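Local coordinates for protein xylan esterase, putative, AXE2C (Cellvibrio japonicus, PDB 2WAA) that removes acetyl groups from acetylated xylan and glucomannan during the breakdown of plant cell wall polysaccharides, at residues T45-S50 / L117-T122; V67-H72 / E87-P92; F255-L260 / Q293-N298; T247-Y252 / I288-Q293. All coordinates share one frame; numbering follows the deposited sequence. Where two conformers were deposited one is given.

Contact 1 (T45-S50 / L117-T122); sequences TIVAGS and LTLTGT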
loop_
_atom_site.group_PDB
_atom_site.type_symbol
_atom_site.label_atom_id
_atom_site.label_comp_id
_atom_site.label_asym_id
_atom_site.label_seq_id
_atom_site.Cartn_x
_atom_site.Cartn_y
_atom_site.Cartn_z
ATOM N N THR A 45 10.978 9.529 -11.045
ATOM C CA THR A 45 11.385 10.208 -12.275
ATOM C C THR A 45 12.921 10.140 -12.287
ATOM O O THR A 45 13.579 10.053 -11.235
ATOM C CB THR A 45 10.888 11.680 -12.337
ATOM O OG1 THR A 45 11.375 12.319 -13.520
ATOM C CG2 THR A 45 11.418 12.507 -11.140
ATOM N N ILE A 46 13.485 10.193 -13.486
ATOM C CA ILE A 46 14.962 10.276 -13.615
ATOM C C ILE A 46 15.185 11.561 -14.419
ATOM O O ILE A 46 14.477 11.814 -15.399
ATOM C CB ILE A 46 15.514 9.104 -14.401
ATOM C CG1 ILE A 46 15.329 7.785 -13.625
ATOM C CG2 ILE A 46 17.002 9.260 -14.606
ATOM C CD1 ILE A 46 15.252 6.590 -14.520
ATOM N N VAL A 47 16.094 12.406 -13.974
ATOM C CA VAL A 47 16.242 13.727 -14.607
ATOM C C VAL A 47 17.696 14.075 -14.848
ATOM O O VAL A 47 18.576 13.508 -14.213
ATOM C CB VAL A 47 15.664 14.867 -13.709
ATOM C CG1 VAL A 47 14.132 14.720 -13.583
ATOM C CG2 VAL A 47 16.341 14.918 -12.302
ATOM N N ALA A 48 17.944 15.034 -15.728
ATOM C CA ALA A 48 19.319 15.582 -15.902
ATOM C C ALA A 48 19.209 17.040 -15.476
ATOM O O ALA A 48 18.545 17.823 -16.144
ATOM C CB ALA A 48 19.776 15.449 -17.368
ATOM N N GLY A 49 19.797 17.393 -14.339
ATOM C CA GLY A 49 19.718 18.747 -13.825
ATOM C C GLY A 49 20.281 18.920 -12.430
ATOM O O GLY A 49 20.820 17.975 -11.832
ATOM N N SER A 50 20.142 20.132 -11.896
ATOM C CA SER A 50 20.751 20.520 -10.630
ATOM C C SER A 50 19.737 20.707 -9.489
ATOM O O SER A 50 20.140 20.752 -8.339
ATOM C CB SER A 50 21.548 21.832 -10.824
ATOM O OG SER A 50 20.657 22.926 -11.178
ATOM N N LEU A 117 6.031 19.237 -11.153
ATOM C CA LEU A 117 7.451 19.203 -10.773
ATOM C C LEU A 117 8.175 20.210 -11.646
ATOM O O LEU A 117 7.886 20.278 -12.865
ATOM C CB LEU A 117 8.047 17.826 -11.100
ATOM C CG LEU A 117 7.582 16.545 -10.419
ATOM C CD1 LEU A 117 8.395 15.327 -10.936
ATOM C CD2 LEU A 117 7.722 16.704 -8.886
ATOM N N THR A 118 9.132 20.931 -11.059
ATOM C CA THR A 118 9.958 21.869 -11.819
ATOM C C THR A 118 11.440 21.428 -11.709
ATOM O O THR A 118 11.995 21.369 -10.613
ATOM C CB THR A 118 9.831 23.291 -11.306
ATOM O OG1 THR A 118 8.495 23.775 -11.530
ATOM C CG2 THR A 118 10.865 24.220 -12.064
ATOM N N LEU A 119 12.047 21.137 -12.862
ATOM C CA LEU A 119 13.448 20.740 -12.953
ATOM C C LEU A 119 14.233 21.947 -13.419
ATOM O O LEU A 119 13.872 22.573 -14.444
ATOM C CB LEU A 119 13.597 19.663 -14.039
ATOM C CG LEU A 119 15.064 19.244 -14.363
ATOM C CD1 LEU A 119 15.688 18.539 -13.165
ATOM C CD2 LEU A 119 15.135 18.293 -15.633
ATOM N N THR A 120 15.316 22.240 -12.713
ATOM C CA THR A 120 16.267 23.241 -13.178
ATOM C C THR A 120 17.359 22.406 -13.825
ATOM O O THR A 120 17.991 21.557 -13.153
ATOM C CB THR A 120 16.809 24.072 -12.027
ATOM O OG1 THR A 120 15.739 24.793 -11.424
ATOM C CG2 THR A 120 17.856 25.101 -12.542
ATOM N N GLY A 121 17.588 22.578 -15.124
ATOM C CA GLY A 121 18.514 21.642 -15.789
ATOM C C GLY A 121 18.173 21.487 -17.221
ATOM O O GLY A 121 17.770 22.440 -17.859
ATOM N N THR A 122 18.336 20.285 -17.744
ATOM C CA THR A 122 18.146 20.115 -19.169
ATOM C C THR A 122 16.848 19.407 -19.521
ATOM O O THR A 122 16.045 19.925 -20.316
ATOM C CB THR A 122 19.375 19.447 -19.816
ATOM O OG1 THR A 122 19.691 18.256 -19.122
ATOM C CG2 THR A 122 20.579 20.390 -19.760
#

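Contact 2 (V67-H72 / E87-P92); sequences VIIDNH and ELFHFP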
loop_
_atom_site.group_PDB
_atom_site.type_symbol
_atom_site.label_atom_id
_atom_site.label_comp_id
_atom_site.label_asym_id
_atom_site.label_seq_id
_atom_site.Cartn_x
_atom_site.Cartn_y
_atom_site.Cartn_z
ATOM N N VAL A 67 11.140 10.808 0.574
ATOM C CA VAL A 67 11.732 11.275 -0.674
ATOM C C VAL A 67 13.104 10.593 -0.709
ATOM O O VAL A 67 13.839 10.643 0.255
ATOM C CB VAL A 67 11.937 12.806 -0.690
ATOM C CG1 VAL A 67 12.669 13.217 -2.034
ATOM C CG2 VAL A 67 10.573 13.531 -0.612
ATOM N N ILE A 68 13.382 9.890 -1.788
ATOM C CA ILE A 68 14.655 9.166 -1.915
ATOM C C ILE A 68 15.356 9.622 -3.196
ATOM O O ILE A 68 14.796 9.543 -4.294
ATOM C CB ILE A 68 14.469 7.659 -1.940
ATOM C CG1 ILE A 68 13.655 7.201 -0.703
ATOM C CG2 ILE A 68 15.837 6.959 -2.005
ATOM C CD1 ILE A 68 12.982 5.896 -0.888
ATOM N N ILE A 69 16.554 10.170 -3.024
ATOM C CA ILE A 69 17.347 10.716 -4.130
ATOM C C ILE A 69 18.503 9.757 -4.372
ATOM O O ILE A 69 19.250 9.474 -3.436
ATOM C CB ILE A 69 17.926 12.057 -3.751
ATOM C CG1 ILE A 69 16.822 13.014 -3.284
ATOM C CG2 ILE A 69 18.740 12.613 -4.967
ATOM C CD1 ILE A 69 15.722 13.208 -4.337
ATOM N N ASP A 70 18.593 9.202 -5.584
ATOM C CA ASP A 70 19.618 8.222 -5.903
ATOM C C ASP A 70 19.611 7.121 -4.849
ATOM O O ASP A 70 18.543 6.558 -4.530
ATOM C CB ASP A 70 20.973 8.919 -6.060
ATOM C CG ASP A 70 20.940 9.972 -7.204
ATOM O OD1 ASP A 70 20.320 9.672 -8.235
ATOM O OD2 ASP A 70 21.527 11.058 -7.067
ATOM N N ASN A 71 20.760 6.785 -4.296
ATOM C CA ASN A 71 20.840 5.773 -3.238
ATOM C C ASN A 71 20.935 6.337 -1.819
ATOM O O ASN A 71 21.336 5.603 -0.886
ATOM C CB ASN A 71 22.065 4.877 -3.496
ATOM C CG ASN A 71 23.352 5.664 -3.606
ATOM O OD1 ASN A 71 23.378 6.825 -4.073
ATOM N ND2 ASN A 71 24.454 5.036 -3.190
ATOM N N HIS A 72 20.631 7.624 -1.638
ATOM C CA HIS A 72 20.820 8.245 -0.347
ATOM C C HIS A 72 19.761 7.804 0.664
ATOM O O HIS A 72 18.709 7.333 0.284
ATOM C CB HIS A 72 20.813 9.770 -0.486
ATOM C CG HIS A 72 21.832 10.260 -1.464
ATOM N ND1 HIS A 72 21.736 11.483 -2.089
ATOM C CD2 HIS A 72 22.962 9.675 -1.933
ATOM C CE1 HIS A 72 22.765 11.632 -2.909
ATOM N NE2 HIS A 72 23.527 10.552 -2.833
ATOM N N GLU A 87 11.311 20.893 -1.950
ATOM C CA GLU A 87 12.576 20.657 -2.653
ATOM C C GLU A 87 12.921 19.178 -2.562
ATOM O O GLU A 87 12.970 18.624 -1.453
ATOM C CB GLU A 87 13.714 21.458 -2.002
ATOM C CG GLU A 87 15.024 21.320 -2.828
ATOM C CD GLU A 87 16.132 22.216 -2.267
ATOM O OE1 GLU A 87 16.220 23.370 -2.720
ATOM O OE2 GLU A 87 16.876 21.761 -1.388
ATOM N N LEU A 88 13.113 18.530 -3.708
ATOM C CA LEU A 88 13.425 17.113 -3.725
ATOM C C LEU A 88 14.932 16.936 -3.737
ATOM O O LEU A 88 15.460 16.135 -2.965
ATOM C CB LEU A 88 12.774 16.431 -4.953
ATOM C CG LEU A 88 11.217 16.509 -4.976
ATOM C CD1 LEU A 88 10.673 15.940 -6.280
ATOM C CD2 LEU A 88 10.567 15.856 -3.751
ATOM N N PHE A 89 15.635 17.693 -4.567
ATOM C CA PHE A 89 17.103 17.714 -4.474
ATOM C C PHE A 89 17.634 19.036 -5.003
ATOM O O PHE A 89 16.931 19.761 -5.700
ATOM C CB PHE A 89 17.746 16.506 -5.212
ATOM C CG PHE A 89 17.788 16.633 -6.720
ATOM C CD1 PHE A 89 18.759 17.397 -7.370
ATOM C CD2 PHE A 89 16.894 15.912 -7.496
ATOM C CE1 PHE A 89 18.815 17.456 -8.803
ATOM C CE2 PHE A 89 16.925 15.960 -8.885
ATOM C CZ PHE A 89 17.896 16.734 -9.549
ATOM N N HIS A 90 18.864 19.345 -4.639
ATOM C CA HIS A 90 19.533 20.506 -5.136
ATOM C C HIS A 90 21.043 20.279 -4.992
ATOM O O HIS A 90 21.511 19.967 -3.879
ATOM C CB HIS A 90 19.144 21.705 -4.262
ATOM C CG HIS A 90 19.743 22.982 -4.748
ATOM N ND1 HIS A 90 19.881 24.102 -3.954
ATOM C CD2 HIS A 90 20.272 23.301 -5.952
ATOM C CE1 HIS A 90 20.440 25.070 -4.661
ATOM N NE2 HIS A 90 20.689 24.610 -5.876
ATOM N N PHE A 91 21.763 20.394 -6.103
ATOM C CA PHE A 91 23.230 20.335 -6.118
ATOM C C PHE A 91 23.721 21.580 -6.844
ATOM O O PHE A 91 22.994 22.192 -7.596
ATOM C CB PHE A 91 23.685 19.100 -6.879
ATOM C CG PHE A 91 23.196 17.841 -6.263
ATOM C CD1 PHE A 91 23.692 17.427 -5.041
ATOM C CD2 PHE A 91 22.174 17.106 -6.871
ATOM C CE1 PHE A 91 23.186 16.278 -4.439
ATOM C CE2 PHE A 91 21.676 15.950 -6.288
ATOM C CZ PHE A 91 22.194 15.526 -5.064
ATOM N N PRO A 92 24.976 21.976 -6.618
ATOM C CA PRO A 92 25.491 23.123 -7.392
ATOM C C PRO A 92 25.610 22.856 -8.887
ATOM O O PRO A 92 25.488 23.798 -9.679
ATOM C CB PRO A 92 26.890 23.343 -6.817
ATOM C CG PRO A 92 26.917 22.623 -5.524
ATOM C CD PRO A 92 25.955 21.459 -5.653
#

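Contact 3 (F255-L260 / Q293-N298); sequences FVRTLL and QQLHSN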
loop_
_atom_site.group_PDB
_atom_site.type_symbol
_atom_site.label_atom_id
_atom_site.label_comp_id
_atom_site.label_asym_id
_atom_site.label_seq_id
_atom_site.Cartn_x
_atom_site.Cartn_y
_atom_site.Cartn_z
ATOM N N PHE A 255 -16.567 -12.323 -1.870
ATOM C CA PHE A 255 -15.493 -11.364 -2.229
ATOM C C PHE A 255 -14.413 -11.972 -3.138
ATOM O O PHE A 255 -13.979 -11.343 -4.113
ATOM C CB PHE A 255 -14.904 -10.734 -0.939
ATOM C CG PHE A 255 -13.785 -9.741 -1.204
ATOM C CD1 PHE A 255 -14.018 -8.618 -1.996
ATOM C CD2 PHE A 255 -12.500 -9.957 -0.698
ATOM C CE1 PHE A 255 -12.977 -7.706 -2.275
ATOM C CE2 PHE A 255 -11.462 -9.046 -0.960
ATOM C CZ PHE A 255 -11.708 -7.921 -1.763
ATOM N N VAL A 256 -13.976 -13.205 -2.859
ATOM C CA VAL A 256 -12.897 -13.784 -3.641
ATOM C C VAL A 256 -13.461 -14.093 -5.026
ATOM O O VAL A 256 -12.767 -13.927 -6.012
ATOM C CB VAL A 256 -12.319 -15.032 -2.984
ATOM C CG1 VAL A 256 -11.360 -15.768 -3.929
ATOM C CG2 VAL A 256 -11.605 -14.636 -1.650
ATOM N N ARG A 257 -14.744 -14.455 -5.102
ATOM C CA ARG A 257 -15.373 -14.557 -6.423
ATOM C C ARG A 257 -15.300 -13.252 -7.233
ATOM O O ARG A 257 -15.037 -13.278 -8.438
ATOM C CB ARG A 257 -16.811 -15.062 -6.309
ATOM C CG ARG A 257 -16.862 -16.531 -6.091
ATOM C CD ARG A 257 -18.298 -17.081 -6.079
ATOM N NE ARG A 257 -18.180 -18.512 -5.801
ATOM C CZ ARG A 257 -18.977 -19.199 -4.990
ATOM N NH1 ARG A 257 -19.991 -18.592 -4.365
ATOM N NH2 ARG A 257 -18.738 -20.500 -4.798
ATOM N N THR A 258 -15.526 -12.103 -6.589
ATOM C CA THR A 258 -15.325 -10.824 -7.241
ATOM C C THR A 258 -13.877 -10.641 -7.721
ATOM O O THR A 258 -13.621 -10.203 -8.859
ATOM C CB THR A 258 -15.687 -9.667 -6.258
ATOM O OG1 THR A 258 -17.093 -9.741 -5.935
ATOM C CG2 THR A 258 -15.354 -8.265 -6.873
ATOM N N LEU A 259 -12.918 -10.979 -6.861
ATOM C CA LEU A 259 -11.535 -10.848 -7.251
ATOM C C LEU A 259 -11.232 -11.720 -8.473
ATOM O O LEU A 259 -10.504 -11.310 -9.392
ATOM C CB LEU A 259 -10.602 -11.279 -6.121
ATOM C CG LEU A 259 -10.674 -10.386 -4.893
ATOM C CD1 LEU A 259 -9.726 -10.980 -3.860
ATOM C CD2 LEU A 259 -10.263 -8.920 -5.230
ATOM N N LEU A 260 -11.717 -12.951 -8.431
ATOM C CA LEU A 260 -11.381 -13.927 -9.473
ATOM C C LEU A 260 -11.917 -13.428 -10.828
ATOM O O LEU A 260 -11.289 -13.607 -11.875
ATOM C CB LEU A 260 -12.028 -15.284 -9.138
ATOM C CG LEU A 260 -11.339 -16.140 -8.024
ATOM C CD1 LEU A 260 -12.286 -17.286 -7.542
ATOM C CD2 LEU A 260 -10.035 -16.682 -8.482
ATOM N N GLN A 293 -12.605 -24.258 0.156
ATOM C CA GLN A 293 -13.402 -25.430 -0.211
ATOM C C GLN A 293 -14.640 -25.025 -1.021
ATOM O O GLN A 293 -14.925 -25.604 -2.089
ATOM C CB GLN A 293 -13.749 -26.261 1.043
ATOM C CG GLN A 293 -14.686 -27.432 0.718
ATOM C CD GLN A 293 -14.616 -28.536 1.756
ATOM O OE1 GLN A 293 -13.528 -28.902 2.216
ATOM N NE2 GLN A 293 -15.770 -29.092 2.113
ATOM N N GLN A 294 -15.349 -24.001 -0.563
ATOM C CA GLN A 294 -16.521 -23.502 -1.298
ATOM C C GLN A 294 -16.186 -22.885 -2.649
ATOM O O GLN A 294 -16.957 -23.032 -3.598
ATOM C CB GLN A 294 -17.294 -22.475 -0.493
ATOM C CG GLN A 294 -17.786 -23.025 0.830
ATOM C CD GLN A 294 -18.821 -22.151 1.465
ATOM O OE1 GLN A 294 -19.067 -21.019 1.012
ATOM N NE2 GLN A 294 -19.437 -22.658 2.532
ATOM N N LEU A 295 -15.049 -22.200 -2.736
ATOM C CA LEU A 295 -14.624 -21.591 -3.998
ATOM C C LEU A 295 -14.336 -22.614 -5.104
ATOM O O LEU A 295 -14.670 -22.382 -6.267
ATOM C CB LEU A 295 -13.369 -20.737 -3.807
ATOM C CG LEU A 295 -13.642 -19.401 -3.114
ATOM C CD1 LEU A 295 -12.333 -18.813 -2.606
ATOM C CD2 LEU A 295 -14.438 -18.384 -3.997
ATOM N N HIS A 296 -13.709 -23.725 -4.724
ATOM C CA HIS A 296 -13.307 -24.791 -5.632
ATOM C C HIS A 296 -12.525 -24.225 -6.800
ATOM O O HIS A 296 -12.828 -24.492 -7.977
ATOM C CB HIS A 296 -14.511 -25.594 -6.162
ATOM C CG HIS A 296 -14.115 -26.899 -6.788
ATOM N ND1 HIS A 296 -13.890 -28.040 -6.045
ATOM C CD2 HIS A 296 -13.866 -27.235 -8.077
ATOM C CE1 HIS A 296 -13.528 -29.027 -6.851
ATOM N NE2 HIS A 296 -13.516 -28.568 -8.090
ATOM N N SER A 297 -11.505 -23.438 -6.480
ATOM C CA SER A 297 -10.774 -22.722 -7.515
ATOM C C SER A 297 -9.339 -23.185 -7.526
ATOM O O SER A 297 -8.723 -23.261 -6.479
ATOM C CB SER A 297 -10.793 -21.226 -7.213
ATOM O OG SER A 297 -9.972 -20.532 -8.133
ATOM N N ASN A 298 -8.793 -23.472 -8.695
ATOM C CA ASN A 298 -7.392 -23.813 -8.777
ATOM C C ASN A 298 -6.510 -22.553 -8.860
ATOM O O ASN A 298 -5.322 -22.646 -9.183
ATOM C CB ASN A 298 -7.133 -24.681 -10.016
ATOM C CG ASN A 298 -7.588 -24.018 -11.335
ATOM O OD1 ASN A 298 -7.985 -22.835 -11.397
ATOM N ND2 ASN A 298 -7.525 -24.802 -12.417
HETATM O O HOH W 1 -16.348 -20.219 -7.056
#

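Contact 4 (T247-Y252 / I288-Q293); sequences TYINTY and IGETRQ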
loop_
_atom_site.group_PDB
_atom_site.type_symbol
_atom_site.label_atom_id
_atom_site.label_comp_id
_atom_site.label_asym_id
_atom_site.label_seq_id
_atom_site.Cartn_x
_atom_site.Cartn_y
_atom_site.Cartn_z
ATOM N N THR A 247 -21.709 -16.716 8.098
ATOM C CA THR A 247 -21.773 -15.366 7.579
ATOM C C THR A 247 -20.394 -14.946 7.019
ATOM O O THR A 247 -20.254 -14.422 5.907
ATOM C CB THR A 247 -22.120 -14.369 8.690
ATOM O OG1 THR A 247 -23.419 -14.654 9.232
ATOM C CG2 THR A 247 -22.112 -12.939 8.152
ATOM N N TYR A 248 -19.373 -15.203 7.801
ATOM C CA TYR A 248 -18.039 -14.817 7.376
ATOM C C TYR A 248 -17.594 -15.585 6.126
ATOM O O TYR A 248 -17.069 -14.996 5.161
ATOM C CB TYR A 248 -17.065 -15.044 8.510
ATOM C CG TYR A 248 -15.821 -14.217 8.326
ATOM C CD1 TYR A 248 -15.788 -12.907 8.787
ATOM C CD2 TYR A 248 -14.688 -14.754 7.710
ATOM C CE1 TYR A 248 -14.639 -12.118 8.648
ATOM C CE2 TYR A 248 -13.517 -13.992 7.580
ATOM C CZ TYR A 248 -13.523 -12.669 8.045
ATOM O OH TYR A 248 -12.420 -11.876 7.924
ATOM N N ILE A 249 -17.786 -16.898 6.133
ATOM C CA ILE A 249 -17.327 -17.705 5.007
ATOM C C ILE A 249 -18.112 -17.333 3.760
ATOM O O ILE A 249 -17.550 -17.224 2.650
ATOM C CB ILE A 249 -17.436 -19.213 5.303
ATOM C CG1 ILE A 249 -16.397 -19.619 6.388
ATOM C CG2 ILE A 249 -17.292 -20.061 3.987
ATOM C CD1 ILE A 249 -16.610 -21.056 6.880
ATOM N N ASN A 250 -19.413 -17.101 3.903
ATOM C CA ASN A 250 -20.164 -16.730 2.719
ATOM C C ASN A 250 -19.729 -15.369 2.171
ATOM O O ASN A 250 -19.668 -15.187 0.948
ATOM C CB ASN A 250 -21.669 -16.759 2.987
ATOM C CG ASN A 250 -22.185 -18.175 3.127
ATOM O OD1 ASN A 250 -21.585 -19.145 2.602
ATOM N ND2 ASN A 250 -23.316 -18.307 3.796
ATOM N N THR A 251 -19.406 -14.416 3.038
ATOM C CA THR A 251 -18.947 -13.167 2.473
ATOM C C THR A 251 -17.521 -13.220 1.958
ATOM O O THR A 251 -17.248 -12.599 0.933
ATOM C CB THR A 251 -19.424 -11.859 3.205
ATOM O OG1 THR A 251 -18.375 -10.878 3.338
ATOM C CG2 THR A 251 -20.079 -12.167 4.508
ATOM N N TYR A 252 -16.661 -14.034 2.573
ATOM C CA TYR A 252 -15.312 -14.151 2.047
ATOM C C TYR A 252 -15.386 -14.818 0.673
ATOM O O TYR A 252 -14.713 -14.403 -0.276
ATOM C CB TYR A 252 -14.411 -14.956 2.979
ATOM C CG TYR A 252 -12.964 -14.496 2.991
ATOM C CD1 TYR A 252 -12.440 -13.719 1.949
ATOM C CD2 TYR A 252 -12.142 -14.805 4.060
ATOM C CE1 TYR A 252 -11.071 -13.291 1.957
ATOM C CE2 TYR A 252 -10.772 -14.411 4.074
ATOM C CZ TYR A 252 -10.261 -13.653 3.031
ATOM O OH TYR A 252 -8.959 -13.241 3.113
ATOM N N ILE A 288 -10.837 -19.676 6.436
ATOM C CA ILE A 288 -10.160 -19.603 5.163
ATOM C C ILE A 288 -10.177 -20.969 4.461
ATOM O O ILE A 288 -10.400 -21.055 3.241
ATOM C CB ILE A 288 -8.686 -19.080 5.339
ATOM C CG1 ILE A 288 -8.744 -17.562 5.591
ATOM C CG2 ILE A 288 -7.822 -19.450 4.072
ATOM C CD1 ILE A 288 -7.420 -16.964 6.142
ATOM N N GLY A 289 -9.911 -22.039 5.209
ATOM C CA GLY A 289 -9.889 -23.351 4.574
ATOM C C GLY A 289 -11.285 -23.639 4.014
ATOM O O GLY A 289 -11.425 -24.180 2.932
ATOM N N GLU A 290 -12.333 -23.297 4.748
ATOM C CA GLU A 290 -13.669 -23.607 4.261
ATOM C C GLU A 290 -14.048 -22.678 3.099
ATOM O O GLU A 290 -14.771 -23.078 2.192
ATOM C CB GLU A 290 -14.721 -23.516 5.375
ATOM C CG GLU A 290 -16.049 -24.081 4.959
ATOM C CD GLU A 290 -17.038 -24.274 6.149
ATOM O OE1 GLU A 290 -16.592 -24.387 7.310
ATOM O OE2 GLU A 290 -18.271 -24.278 5.899
ATOM N N THR A 291 -13.592 -21.436 3.144
ATOM C CA THR A 291 -13.788 -20.530 1.974
ATOM C C THR A 291 -13.192 -21.144 0.729
ATOM O O THR A 291 -13.796 -21.146 -0.356
ATOM C CB THR A 291 -13.161 -19.172 2.297
ATOM O OG1 THR A 291 -13.851 -18.625 3.456
ATOM C CG2 THR A 291 -13.185 -18.197 1.069
ATOM N N ARG A 292 -11.968 -21.637 0.835
ATOM C CA ARG A 292 -11.333 -22.235 -0.324
ATOM C C ARG A 292 -12.112 -23.474 -0.792
ATOM O O ARG A 292 -12.243 -23.727 -1.989
ATOM C CB ARG A 292 -9.859 -22.535 -0.039
ATOM C CG ARG A 292 -9.067 -21.260 0.267
ATOM C CD ARG A 292 -7.563 -21.493 0.456
ATOM N NE ARG A 292 -6.993 -22.278 -0.627
ATOM C CZ ARG A 292 -6.822 -23.589 -0.582
ATOM N NH1 ARG A 292 -7.160 -24.252 0.509
ATOM N NH2 ARG A 292 -6.316 -24.236 -1.619
ATOM N N GLN A 293 -12.605 -24.258 0.156
ATOM C CA GLN A 293 -13.402 -25.430 -0.211
ATOM C C GLN A 293 -14.640 -25.025 -1.021
ATOM O O GLN A 293 -14.925 -25.604 -2.089
ATOM C CB GLN A 293 -13.749 -26.261 1.043
ATOM C CG GLN A 293 -14.686 -27.432 0.718
ATOM C CD GLN A 293 -14.616 -28.536 1.756
ATOM O OE1 GLN A 293 -13.528 -28.902 2.216
ATOM N NE2 GLN A 293 -15.770 -29.092 2.113
#

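Contact 1 (T45-S50 / L117-T122)
Val47 and Leu119 slide past each other in opposite directions between two strands of different sheets. CD1 of Leu119 lies 3.7 Å from CB of Val47 and also touches both of its methyls. With CG anti to the backbone N (chi1 174°), Leu119 sends its two methyls to different partners. The second methyl, CD2, comes within 3.5 Å of the carbonyl O of Ala48. Farther from the corner, Thr45 and Leu117 meet tip to tip, CG2 of Thr45 being 4.1 Å from CD1 of Leu117. Phe124 and Leu52 pack on the same cluster.

The two strands come from the two antiparallel sheets of the N-terminal domain, and they join where the chain turns a corner after each strand. Here Gly49 and Gly121 form an antiparallel non-hydrogen-bonded pair, with CA atoms only 3.7 Å apart. Neither residue has a side chain, and the two backbones come together directly. Backbone bonds flank the pair. Thr122 N gives a bond of 2.9 Å to Ala48 O. Ser50 N bonds to Thr120 O at 2.9 Å.

The chemistry is thus divided: methyl groups meet between the sheets, while paired peptide groups close the sandwich at its end.

Contact 2 (V67-H72 / E87-P92)
Ile69 and Phe89 cross at about a right angle, with CD1 and CG2 of Ile69 each 4.0 Å from CB of Phe89. In Ile69, CG1 is anti to the carbonyl carbon, and chi2 of -57° bends CD1 back from the extended form. CD1 thereby comes 3.2 Å from the carbonyl O of Leu88, a close approach of a methyl to a peptide oxygen. Phe89 has CG between its backbone N and carbonyl carbon (chi1 77°). Its CB makes the closest approach to Ile69, and CD1 of Ile69 also lies at the ring's edge, near its plane. The end of the ring leads away and meets His97.

No hydrogen bond joins the two segments. They belong to the two facing sheets of the N-terminal beta-sandwich, and the axes of strands 67-69 and 87-91 approach to 7.6 Å at an angle of 25°. Leu88 and Phe89 form a classic beta bulge opposite Leu52, and both touch Val99 of the facing sheet.

Val67 also crosses Leu88 at about a right angle. Both methyls of Val67 meet CD2 of Leu88, CG1 at 3.8 Å. Beyond Ile69 the chain makes a type II' turn to His72, closed by a bond of 2.9 Å from His72 N to Ile69 O. The turn brings CE1 of His72 to 4.5 Å from CZ of Phe91, whose ring stacks on His97.

Contact 3 (F255-L260 / Q293-N298)
Leu295 meets Val256 and Arg257 with the two branches of its side chain. From CB, its CG stands anti to the carbonyl carbon (chi1 -75°). CB and CG stay back from segment 255-260. The contact is made by the two methyls. CD1 presses on Val256, at 3.5 Å from CG1 and 3.8 Å from CB. The first of these is tighter than usual van der Waals contact. CD2 lies 4.0 Å from the same CG1, but its nearest neighbour is CG of Arg257, at 3.7 Å. It also comes within 4.3 Å of CD1 of Leu260. The side chains of Val256 and Leu295 cross at about a right angle, whereas Arg257 and Leu295 slide past each other in opposite directions.

This is helix-to-helix packing within the SGNH-type hydrolase domain, a three-layer alpha/beta/alpha fold. The helices 245-262 and 278-295 lie beside the central parallel sheet, and Leu295 also touches Val300 of its edge strand. Val256 and Leu260 reach Ile268 of the next strand.

Arg257 is extended from CG to NE, and this puts NE near the end of the second helix. Its NE donates to a water that lies at the edge of the guanidinium, in its plane. The same water donates to Leu295 O at 2.8 Å, bridging the two segments. After Leu295 the helix stops, and His296 takes a positive phi (51°). Ser297 then faces the first helix, with OG 3.9 Å from CD2 of Leu260. That OG is hydrogen-bonded to Arg299 N.

Contact 4 (T247-Y252 / I288-Q293)
The helical segments 247-252 and 288-293 cross at -49° with their axes 9.1 Å apart, and Ile249 and Thr291 come closest in backbone, CA to CA 5.5 Å. Ile249 has CG1 anti to its carbonyl carbon and an extended chi2 (171°). Its CD1 lies against Glu290 and touches every side-chain atom of that residue, with CD at 3.3 Å. These two side chains cross at about a right angle. The glutamate is itself extended beyond CG, and its OE1 makes a salt bridge with Arg245. An apolar methyl thus lies against both the stem and the carboxylate of a charged group that is paired outside the contact.

CG2 of Ile249 is 3.8 Å from OG1 of Thr291, and the two side chains slide past each other in opposite directions. Tyr252 CB meets the same OG1 at 3.7 Å. This hydroxyl is buried, but it is hydrogen-bonded to Tyr287 O within its own helix. CG2 of Thr291 also touches Tyr252 CB, at 4.0 Å. Farther out on the tyrosine ring, CE2 is 4.0 Å from CG1 of Ile288.

Tyr252 and Ile288 both rest on Leu270 of strand 267-270, and Ile288 also touches Tyr302 of strand 300-302. The tyrosine hydroxyl is hydrogen-bonded to Ser231 at the end of strand 228-231. The helix pair therefore packs together and against the parallel sheet.

In the fold
Contacts 1 and 2 lie in the N-terminal beta domain, and contacts 3 and 4 in the SGNH-type hydrolase domain, on opposite sides of the chain's centre. Contact 2 is nested within the loop closed by contact 1. Both span the same two sheets and touch, with Val47 packing on Phe89. Contacts 3 and 4 join the same two helices, share Gln293 and have centres about 9 Å apart. Contact 4 is the buried one; the other three are partly buried. Direct backbone hydrogen bonds cross contact 1 alone. Contact 2 relies on apolar packing, contact 3 adds a water bridge near a helix end, and contact 4 pairs apolar atoms with polar groups satisfied outside it.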